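Local coordinates for NAD-dependent protein deacylase 2 (Archaeoglobus fulgidus, PDB 4TWJ) that removes acetyl and longer acyl groups from protein lysines in an NAD-dependent reaction, and deacetylates the archaeal chromatin protein Alba, raising its affinity for DNA, at residues Ala84-Leu88 and Leu239-Val243; Glu87-Ile93 and Val246-Glu252. All blocks are in the same frame, centred on the assembly; numbering follows the deposited sequence.

Contact 1: residues Ala84-Leu88 and Leu239-Val243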
# COMPACT_ATOMS: atom_id res chain seq x y z
N ALA A 84 12.13 1.62 -7.58
CA ALA A 84 12.48 0.27 -8.01
C ALA A 84 11.25 -0.49 -8.50
O ALA A 84 11.29 -1.14 -9.54
CB ALA A 84 13.15 -0.50 -6.88
N ILE A 85 10.15 -0.38 -7.76
CA ILE A 85 8.89 -1.03 -8.14
C ILE A 85 8.34 -0.43 -9.44
O ILE A 85 7.85 -1.17 -10.29
CB ILE A 85 7.87 -0.96 -6.98
CG1 ILE A 85 8.35 -1.83 -5.82
CG2 ILE A 85 6.49 -1.41 -7.44
CD1 ILE A 85 7.65 -1.56 -4.51
N ALA A 86 8.45 0.88 -9.59
CA ALA A 86 8.09 1.54 -10.84
C ALA A 86 8.93 1.01 -12.01
O ALA A 86 8.41 0.77 -13.09
CB ALA A 86 8.24 3.05 -10.72
N GLU A 87 10.23 0.83 -11.78
CA GLU A 87 11.14 0.33 -12.82
C GLU A 87 10.80 -1.11 -13.23
O GLU A 87 10.86 -1.45 -14.42
CB GLU A 87 12.60 0.45 -12.36
CG GLU A 87 13.65 -0.02 -13.37
CD GLU A 87 13.63 0.75 -14.68
OE1 GLU A 87 13.03 1.84 -14.75
OE2 GLU A 87 14.23 0.25 -15.65
N LEU A 88 10.44 -1.95 -12.26
CA LEU A 88 10.04 -3.32 -12.58
C LEU A 88 8.78 -3.38 -13.44
O LEU A 88 8.62 -4.29 -14.25
CB LEU A 88 9.86 -4.15 -11.30
CG LEU A 88 11.14 -4.49 -10.54
CD1 LEU A 88 10.83 -5.05 -9.17
CD2 LEU A 88 12.00 -5.46 -11.34
N LEU A 239 15.26 -3.31 -2.54
CA LEU A 239 14.55 -3.33 -3.83
C LEU A 239 15.41 -2.89 -5.02
O LEU A 239 15.36 -3.53 -6.07
CB LEU A 239 13.25 -2.52 -3.78
CG LEU A 239 11.97 -3.30 -3.44
CD1 LEU A 239 11.51 -4.11 -4.64
CD2 LEU A 239 12.17 -4.21 -2.23
N PRO A 240 16.21 -1.81 -4.87
CA PRO A 240 17.13 -1.48 -5.96
C PRO A 240 18.13 -2.60 -6.28
O PRO A 240 18.43 -2.82 -7.45
CB PRO A 240 17.85 -0.23 -5.43
CG PRO A 240 16.85 0.41 -4.53
CD PRO A 240 16.16 -0.75 -3.85
N LYS A 241 18.62 -3.30 -5.26
CA LYS A 241 19.55 -4.41 -5.47
C LYS A 241 18.88 -5.55 -6.24
O LYS A 241 19.51 -6.17 -7.10
CB LYS A 241 20.12 -4.93 -4.16
CG LYS A 241 21.07 -3.95 -3.49
CD LYS A 241 21.59 -4.49 -2.17
CE LYS A 241 22.23 -3.39 -1.35
NZ LYS A 241 23.36 -2.73 -2.06
N ILE A 242 17.62 -5.83 -5.92
CA ILE A 242 16.85 -6.82 -6.67
C ILE A 242 16.73 -6.41 -8.14
O ILE A 242 16.97 -7.23 -9.03
CB ILE A 242 15.44 -7.05 -6.06
CG1 ILE A 242 15.56 -7.72 -4.69
CG2 ILE A 242 14.60 -7.92 -6.98
CD1 ILE A 242 14.25 -7.83 -3.93
N VAL A 243 16.38 -5.15 -8.39
CA VAL A 243 16.23 -4.65 -9.77
C VAL A 243 17.54 -4.80 -10.54
O VAL A 243 17.55 -5.28 -11.68
CB VAL A 243 15.76 -3.18 -9.81
CG1 VAL A 243 15.81 -2.63 -11.23
CG2 VAL A 243 14.35 -3.06 -9.25
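Two helices of the Rossmann-type NAD-binding domain run side by side here. The axes of 84-88 and 239-243 approach to 9.5 Å with their N-to-C directions only 26° apart, so the helices run in the same direction, crossing at a shallow angle. The backbones are closest at Ala84 and Pro240, whose CA atoms lie 5.4 Å apart; the small methyl of Ala84 permits this approach.

The interactions are apolar contacts. Ala84 CB sits 3.7 Å from Leu239 CB, 4.3 Å from Pro240 CD and 3.7 Å from Val243 CG2, so it fits against one turn of the partner helix. Val243, the most covered residue, also places CG2 3.7 Å from Leu88 CG and 3.6 Å from Ala84 O. Ala84 and Leu88 are one turn apart, joined by the backbone hydrogen bond from Leu88 N to Ala84 O (3.0 Å), and Val243 touches both. Toward the sheet, Ile85 CG1 meets Leu239 CD1 at 4.1 Å. Ile85 also packs on Val20, Thr22 and Val97, and Leu239 on Met188 and Val190, placing this edge of the contact on the parallel sheet.

Polar groups contribute little. At the outer margin Glu87 offers its aliphatic CG to Val243 CG1 at 4.0 Å, while its carboxylate forms salt bridges with Arg90 and Lys247.

No hydrogen bond crosses between these segments, and 285 Å² is buried in total. The chemistry implies that the two helices are held together here by close apolar fit, continuous with the apolar layer between these helices and the parallel sheet.

Contact 2: residues Glu87-Ile93 and Val246-Glu252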
# COMPACT_ATOMS: atom_id res chain seq x y z
N GLU A 87 10.23 0.83 -11.78
CA GLU A 87 11.14 0.33 -12.82
C GLU A 87 10.80 -1.11 -13.23
O GLU A 87 10.86 -1.45 -14.42
CB GLU A 87 12.60 0.45 -12.36
CG GLU A 87 13.65 -0.02 -13.37
CD GLU A 87 13.63 0.75 -14.68
OE1 GLU A 87 13.03 1.84 -14.75
OE2 GLU A 87 14.23 0.25 -15.65
N LEU A 88 10.44 -1.95 -12.26
CA LEU A 88 10.04 -3.32 -12.58
C LEU A 88 8.78 -3.38 -13.44
O LEU A 88 8.62 -4.29 -14.25
CB LEU A 88 9.86 -4.15 -11.30
CG LEU A 88 11.14 -4.49 -10.54
CD1 LEU A 88 10.83 -5.05 -9.17
CD2 LEU A 88 12.00 -5.46 -11.34
N GLU A 89 7.88 -2.41 -13.27
CA GLU A 89 6.71 -2.28 -14.13
C GLU A 89 7.12 -1.81 -15.53
O GLU A 89 6.67 -2.35 -16.54
CB GLU A 89 5.68 -1.33 -13.52
CG GLU A 89 4.37 -1.23 -14.30
CD GLU A 89 3.32 -0.38 -13.61
OE1 GLU A 89 3.63 0.29 -12.60
OE2 GLU A 89 2.17 -0.37 -14.08
N ARG A 90 7.99 -0.81 -15.57
CA ARG A 90 8.54 -0.29 -16.84
C ARG A 90 9.21 -1.40 -17.65
O ARG A 90 9.12 -1.42 -18.88
CB ARG A 90 9.53 0.84 -16.55
CG ARG A 90 9.93 1.67 -17.75
CD ARG A 90 10.73 2.90 -17.34
NE ARG A 90 9.93 3.84 -16.55
CZ ARG A 90 10.06 4.10 -15.25
NH1 ARG A 90 9.25 4.99 -14.68
NH2 ARG A 90 10.99 3.51 -14.50
N MET A 91 9.87 -2.33 -16.95
CA MET A 91 10.55 -3.46 -17.58
C MET A 91 9.59 -4.56 -18.07
O MET A 91 10.02 -5.50 -18.73
CB MET A 91 11.56 -4.08 -16.61
CG MET A 91 12.75 -3.19 -16.31
SD MET A 91 13.68 -3.75 -14.87
CE MET A 91 14.34 -5.30 -15.47
N GLY A 92 8.31 -4.44 -17.72
CA GLY A 92 7.30 -5.43 -18.12
C GLY A 92 7.20 -6.63 -17.20
O GLY A 92 6.54 -7.62 -17.53
N ILE A 93 7.86 -6.56 -16.05
CA ILE A 93 7.87 -7.68 -15.10
C ILE A 93 6.71 -7.58 -14.13
O ILE A 93 5.91 -8.50 -14.02
CB ILE A 93 9.21 -7.74 -14.33
CG1 ILE A 93 10.35 -8.00 -15.33
CG2 ILE A 93 9.17 -8.83 -13.26
CD1 ILE A 93 11.73 -7.89 -14.74
N VAL A 246 18.04 -8.42 -11.41
CA VAL A 246 17.10 -8.79 -12.48
C VAL A 246 17.63 -8.31 -13.83
O VAL A 246 17.60 -9.05 -14.81
CB VAL A 246 15.69 -8.22 -12.23
CG1 VAL A 246 14.79 -8.45 -13.43
CG2 VAL A 246 15.07 -8.84 -10.98
N LYS A 247 18.11 -7.07 -13.89
CA LYS A 247 18.68 -6.53 -15.12
C LYS A 247 19.88 -7.35 -15.59
O LYS A 247 20.02 -7.63 -16.78
CB LYS A 247 19.05 -5.05 -14.97
CG LYS A 247 17.85 -4.12 -14.93
CD LYS A 247 18.25 -2.70 -14.57
CE LYS A 247 17.04 -1.78 -14.46
NZ LYS A 247 16.53 -1.35 -15.79
N ARG A 248 20.73 -7.76 -14.65
CA ARG A 248 21.88 -8.60 -14.99
C ARG A 248 21.46 -9.94 -15.58
O ARG A 248 22.03 -10.40 -16.57
CB ARG A 248 22.78 -8.83 -13.77
CG ARG A 248 23.52 -7.60 -13.29
CD ARG A 248 24.49 -7.93 -12.18
NE ARG A 248 24.95 -6.72 -11.48
CZ ARG A 248 24.46 -6.25 -10.34
NH1 ARG A 248 23.47 -6.88 -9.69
NH2 ARG A 248 24.96 -5.13 -9.82
N LEU A 249 20.44 -10.56 -14.99
CA LEU A 249 19.93 -11.84 -15.49
C LEU A 249 19.36 -11.71 -16.90
O LEU A 249 19.42 -12.66 -17.68
CB LEU A 249 18.85 -12.39 -14.54
CG LEU A 249 19.35 -12.81 -13.16
CD1 LEU A 249 18.18 -13.03 -12.22
CD2 LEU A 249 20.22 -14.06 -13.23
N ARG A 250 18.82 -10.54 -17.21
CA ARG A 250 18.24 -10.27 -18.53
C ARG A 250 19.24 -9.66 -19.53
O ARG A 250 18.85 -9.24 -20.61
CB ARG A 250 17.02 -9.34 -18.38
CG ARG A 250 15.81 -10.02 -17.77
CD ARG A 250 14.90 -9.02 -17.07
NE ARG A 250 14.44 -7.95 -17.95
CZ ARG A 250 13.25 -7.88 -18.54
NH1 ARG A 250 12.33 -8.83 -18.39
NH2 ARG A 250 12.98 -6.83 -19.31
N SER A 251 20.52 -9.63 -19.15
CA SER A 251 21.58 -9.02 -19.98
C SER A 251 21.35 -7.54 -20.27
O SER A 251 21.84 -7.01 -21.27
CB SER A 251 21.79 -9.81 -21.28
OG SER A 251 22.05 -11.17 -21.00
N GLU A 252 20.62 -6.86 -19.39
CA GLU A 252 20.38 -5.42 -19.50
C GLU A 252 21.40 -4.64 -18.67
O GLU A 252 21.49 -3.42 -18.77
CB GLU A 252 18.95 -5.10 -19.08
CG GLU A 252 17.93 -5.62 -20.09
CD GLU A 252 16.51 -5.71 -19.56
OE1 GLU A 252 16.24 -5.25 -18.44
OE2 GLU A 252 15.65 -6.25 -20.30
O HOH W 1 9.50 -8.35 -19.57
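A hydrogen-bonded salt bridge from Lys247 NZ to Glu87 OE2 (2.8 Å) spans the helices. Arg90 NH2 binds Glu87 OE1 at 2.6 Å, so one carboxylate serves two cations. Softer is the weak hydrogen bond from Arg250 NH2 to Met91 O (3.3 Å, N-H...O angle 123°), reinforced by a water that donates to Met91 O (3.0 Å) and accepts from Arg250 NH1 (3.1 Å). Arg250 NH2 forms a salt bridge of weak hydrogen-bond geometry with Glu252 OE2 (2.9 Å).

Schellman motifs with positive phi end both helices, at Gly92 (hydrogen bonds Ile93 N to Leu88 O 3.0 Å, Gly92 N to Glu89 O 2.9 Å) and Ser251 (Glu252 N to Lys247 O 2.8 Å, Ser251 N to Arg248 O 3.1 Å). Between the polar links, Met91 CE and Ile93 CD1 lie 3.8 and 3.4 Å from Val246 CG1. Met91 CB and Ile93 CD1 cover one face of the Arg250 guanidinium.

The chemistry implies a partly exposed junction where charged and water-mediated links flank an apolar centre.

Contacts 1 and 2 are successive parts of one interface between helix 80-90 and helix 235-249, their centres about 8 Å apart. They share Glu87 and Leu88. Glu87 touches the partner helix in both; Leu88 does so within 4.5 Å in contact 1 alone, its CD2 staying 4.6 Å from Val246 CG2. Five of seven touching residues are buried in contact 1, two of seven in contact 2; the contact centres lie about 16 and about 22 Å from the chain's centre. Contact 1 borders the NAD site: the side chains of Ile85 and Leu239 each come about 4 Å from those of NAD-binding residues, Ile26 and Ala235 respectively. Contact 2 lies away from the NAD and zinc sites.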